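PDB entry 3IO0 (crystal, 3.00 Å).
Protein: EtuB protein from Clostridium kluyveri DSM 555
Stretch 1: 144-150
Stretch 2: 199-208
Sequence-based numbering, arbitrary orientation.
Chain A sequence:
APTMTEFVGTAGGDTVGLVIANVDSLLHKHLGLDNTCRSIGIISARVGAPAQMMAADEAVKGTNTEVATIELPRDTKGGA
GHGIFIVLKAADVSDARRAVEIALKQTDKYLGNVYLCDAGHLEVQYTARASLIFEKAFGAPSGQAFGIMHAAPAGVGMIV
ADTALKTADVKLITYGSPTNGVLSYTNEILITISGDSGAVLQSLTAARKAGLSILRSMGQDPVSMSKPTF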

# COMPACT_ATOMS: atom_id res chain seq x y z
N GLN A 144 -10.61 18.31 -24.36
CA GLN A 144 -9.78 19.44 -23.97
C GLN A 144 -8.37 18.99 -23.65
O GLN A 144 -8.14 17.82 -23.39
CB GLN A 144 -10.41 20.14 -22.76
CG GLN A 144 -11.82 20.67 -23.03
CD GLN A 144 -11.90 21.40 -24.36
OE1 GLN A 144 -12.60 20.96 -25.27
NE2 GLN A 144 -11.14 22.49 -24.50
N ALA A 145 -7.41 19.92 -23.68
CA ALA A 145 -6.04 19.62 -23.26
C ALA A 145 -6.05 19.21 -21.79
O ALA A 145 -6.95 19.61 -21.03
CB ALA A 145 -5.13 20.81 -23.47
N PHE A 146 -5.07 18.42 -21.37
CA PHE A 146 -5.09 17.83 -20.04
C PHE A 146 -3.68 17.63 -19.51
O PHE A 146 -2.79 17.23 -20.26
CB PHE A 146 -5.84 16.50 -20.09
CG PHE A 146 -6.17 15.92 -18.75
CD1 PHE A 146 -7.04 16.58 -17.89
CD2 PHE A 146 -5.65 14.70 -18.36
CE1 PHE A 146 -7.36 16.04 -16.66
CE2 PHE A 146 -5.96 14.14 -17.12
CZ PHE A 146 -6.81 14.81 -16.27
N GLY A 147 -3.48 17.91 -18.22
CA GLY A 147 -2.18 17.72 -17.58
C GLY A 147 -2.23 16.86 -16.33
O GLY A 147 -3.22 16.91 -15.58
N ILE A 148 -1.18 16.07 -16.10
CA ILE A 148 -1.06 15.26 -14.88
C ILE A 148 0.28 15.47 -14.17
O ILE A 148 1.34 15.39 -14.77
CB ILE A 148 -1.26 13.76 -15.17
CG1 ILE A 148 -2.62 13.53 -15.83
CG2 ILE A 148 -1.12 12.93 -13.89
CD1 ILE A 148 -2.74 12.18 -16.48
N MET A 149 0.20 15.73 -12.86
CA MET A 149 1.36 16.08 -12.06
C MET A 149 1.39 15.23 -10.83
O MET A 149 0.35 15.03 -10.19
CB MET A 149 1.18 17.49 -11.52
CG MET A 149 1.77 18.58 -12.32
SD MET A 149 0.83 20.05 -11.90
CE MET A 149 -0.47 19.89 -13.11
N HIS A 150 2.58 14.76 -10.46
CA HIS A 150 2.81 14.31 -9.11
C HIS A 150 4.29 14.19 -8.83
O HIS A 150 5.10 14.10 -9.75
CB HIS A 150 2.09 13.00 -8.82
CG HIS A 150 2.53 11.87 -9.68
ND1 HIS A 150 3.68 11.16 -9.45
CD2 HIS A 150 1.97 11.33 -10.79
CE1 HIS A 150 3.82 10.23 -10.38
NE2 HIS A 150 2.79 10.31 -11.20
N ALA A 199 -1.95 27.35 -22.11
CA ALA A 199 -2.05 27.50 -20.66
C ALA A 199 -1.56 26.24 -19.94
O ALA A 199 -0.70 26.30 -19.05
CB ALA A 199 -3.49 27.84 -20.27
N VAL A 200 -2.10 25.09 -20.34
CA VAL A 200 -1.76 23.80 -19.74
C VAL A 200 -0.25 23.51 -19.87
O VAL A 200 0.40 23.15 -18.89
CB VAL A 200 -2.62 22.65 -20.32
CG1 VAL A 200 -2.17 21.30 -19.80
CG2 VAL A 200 -4.10 22.86 -19.98
N LEU A 201 0.29 23.70 -21.06
CA LEU A 201 1.73 23.48 -21.29
C LEU A 201 2.62 24.40 -20.44
O LEU A 201 3.64 23.97 -19.90
CB LEU A 201 2.06 23.62 -22.77
CG LEU A 201 1.72 22.36 -23.58
CD1 LEU A 201 1.52 22.67 -25.05
CD2 LEU A 201 2.77 21.26 -23.36
N GLN A 202 2.20 25.66 -20.30
CA GLN A 202 2.95 26.63 -19.51
C GLN A 202 3.01 26.21 -18.03
O GLN A 202 4.09 26.29 -17.39
CB GLN A 202 2.30 28.00 -19.67
CG GLN A 202 3.21 29.21 -19.53
CD GLN A 202 2.40 30.50 -19.45
OE1 GLN A 202 2.71 31.39 -18.65
NE2 GLN A 202 1.32 30.60 -20.24
N SER A 203 1.87 25.75 -17.50
CA SER A 203 1.75 25.22 -16.13
C SER A 203 2.59 23.97 -15.91
O SER A 203 3.39 23.90 -14.98
CB SER A 203 0.30 24.87 -15.81
OG SER A 203 -0.46 26.04 -15.57
N LEU A 204 2.41 22.99 -16.79
CA LEU A 204 3.16 21.75 -16.72
C LEU A 204 4.67 21.99 -16.65
O LEU A 204 5.37 21.31 -15.90
CB LEU A 204 2.81 20.88 -17.93
CG LEU A 204 1.80 19.74 -17.82
CD1 LEU A 204 1.06 19.68 -16.49
CD2 LEU A 204 0.82 19.79 -18.98
N THR A 205 5.15 22.97 -17.42
CA THR A 205 6.58 23.17 -17.56
C THR A 205 7.18 23.83 -16.33
O THR A 205 8.27 23.45 -15.89
CB THR A 205 6.94 24.01 -18.79
OG1 THR A 205 6.16 23.55 -19.90
CG2 THR A 205 8.42 23.84 -19.14
N ALA A 206 6.46 24.82 -15.80
CA ALA A 206 6.89 25.49 -14.58
C ALA A 206 6.90 24.47 -13.45
O ALA A 206 7.83 24.43 -12.64
CB ALA A 206 5.97 26.64 -14.26
N ALA A 207 5.86 23.64 -13.42
CA ALA A 207 5.69 22.62 -12.40
C ALA A 207 6.83 21.62 -12.43
O ALA A 207 7.44 21.35 -11.40
CB ALA A 207 4.35 21.93 -12.55
N ARG A 208 7.14 21.11 -13.63
CA ARG A 208 8.29 20.22 -13.84
C ARG A 208 9.58 20.88 -13.35
O ARG A 208 10.40 20.25 -12.66
CB ARG A 208 8.43 19.83 -15.31
CG ARG A 208 9.37 18.64 -15.51
CD ARG A 208 10.33 18.82 -16.68
NE ARG A 208 9.73 18.50 -17.98
CZ ARG A 208 9.37 19.39 -18.89
NH1 ARG A 208 9.56 20.69 -18.68
NH2 ARG A 208 8.83 18.99 -20.03

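A β-strand and an α-helix lie nearly parallel here, their N-to-C directions only 12° apart and their axes 8.3 Å apart at closest approach. No hydrogen bond crosses between them; the helix satisfies its own backbone through i to i+4 bonds such as Leu 204 N to Val 200 O (2.9 Å). The contact consists of apolar packing.

Gln 144, exposed and polar, stays out of reach. Ala 145 points its small methyl toward the helix, and its CB lies 4.2 Å from Val 200 CG2. The CA-to-CB bond of Phe 146 points away from the helix, in keeping with the alternation of an extended strand, leaving its backbone C 4.0 Å from Val 200 CG1. At Gly 147 the backbones come close, its CA 6.5 Å from the CA of Val 200. Glycine suits this place: an ideal CB would lie 2.8 Å from Leu 204 CD1, a clash, whereas the bare CA rests 3.9 Å from Leu 204 CD2. The CA-to-CB bond of Ile 148 again points away, and this branched apolar residue, a type common in strands, is buried. Met 149 returns toward the helix, and its long, flexible side chain meets two residues three positions apart, almost one turn of the helix: CE lies 3.7 Å from Leu 204 CD1, and SD 4.0 Å from Ala 207 CB, a small apolar partner for the sulfur. His 150 makes no contact with the helix, and its NE2 is hydrogen-bonded elsewhere in the structure.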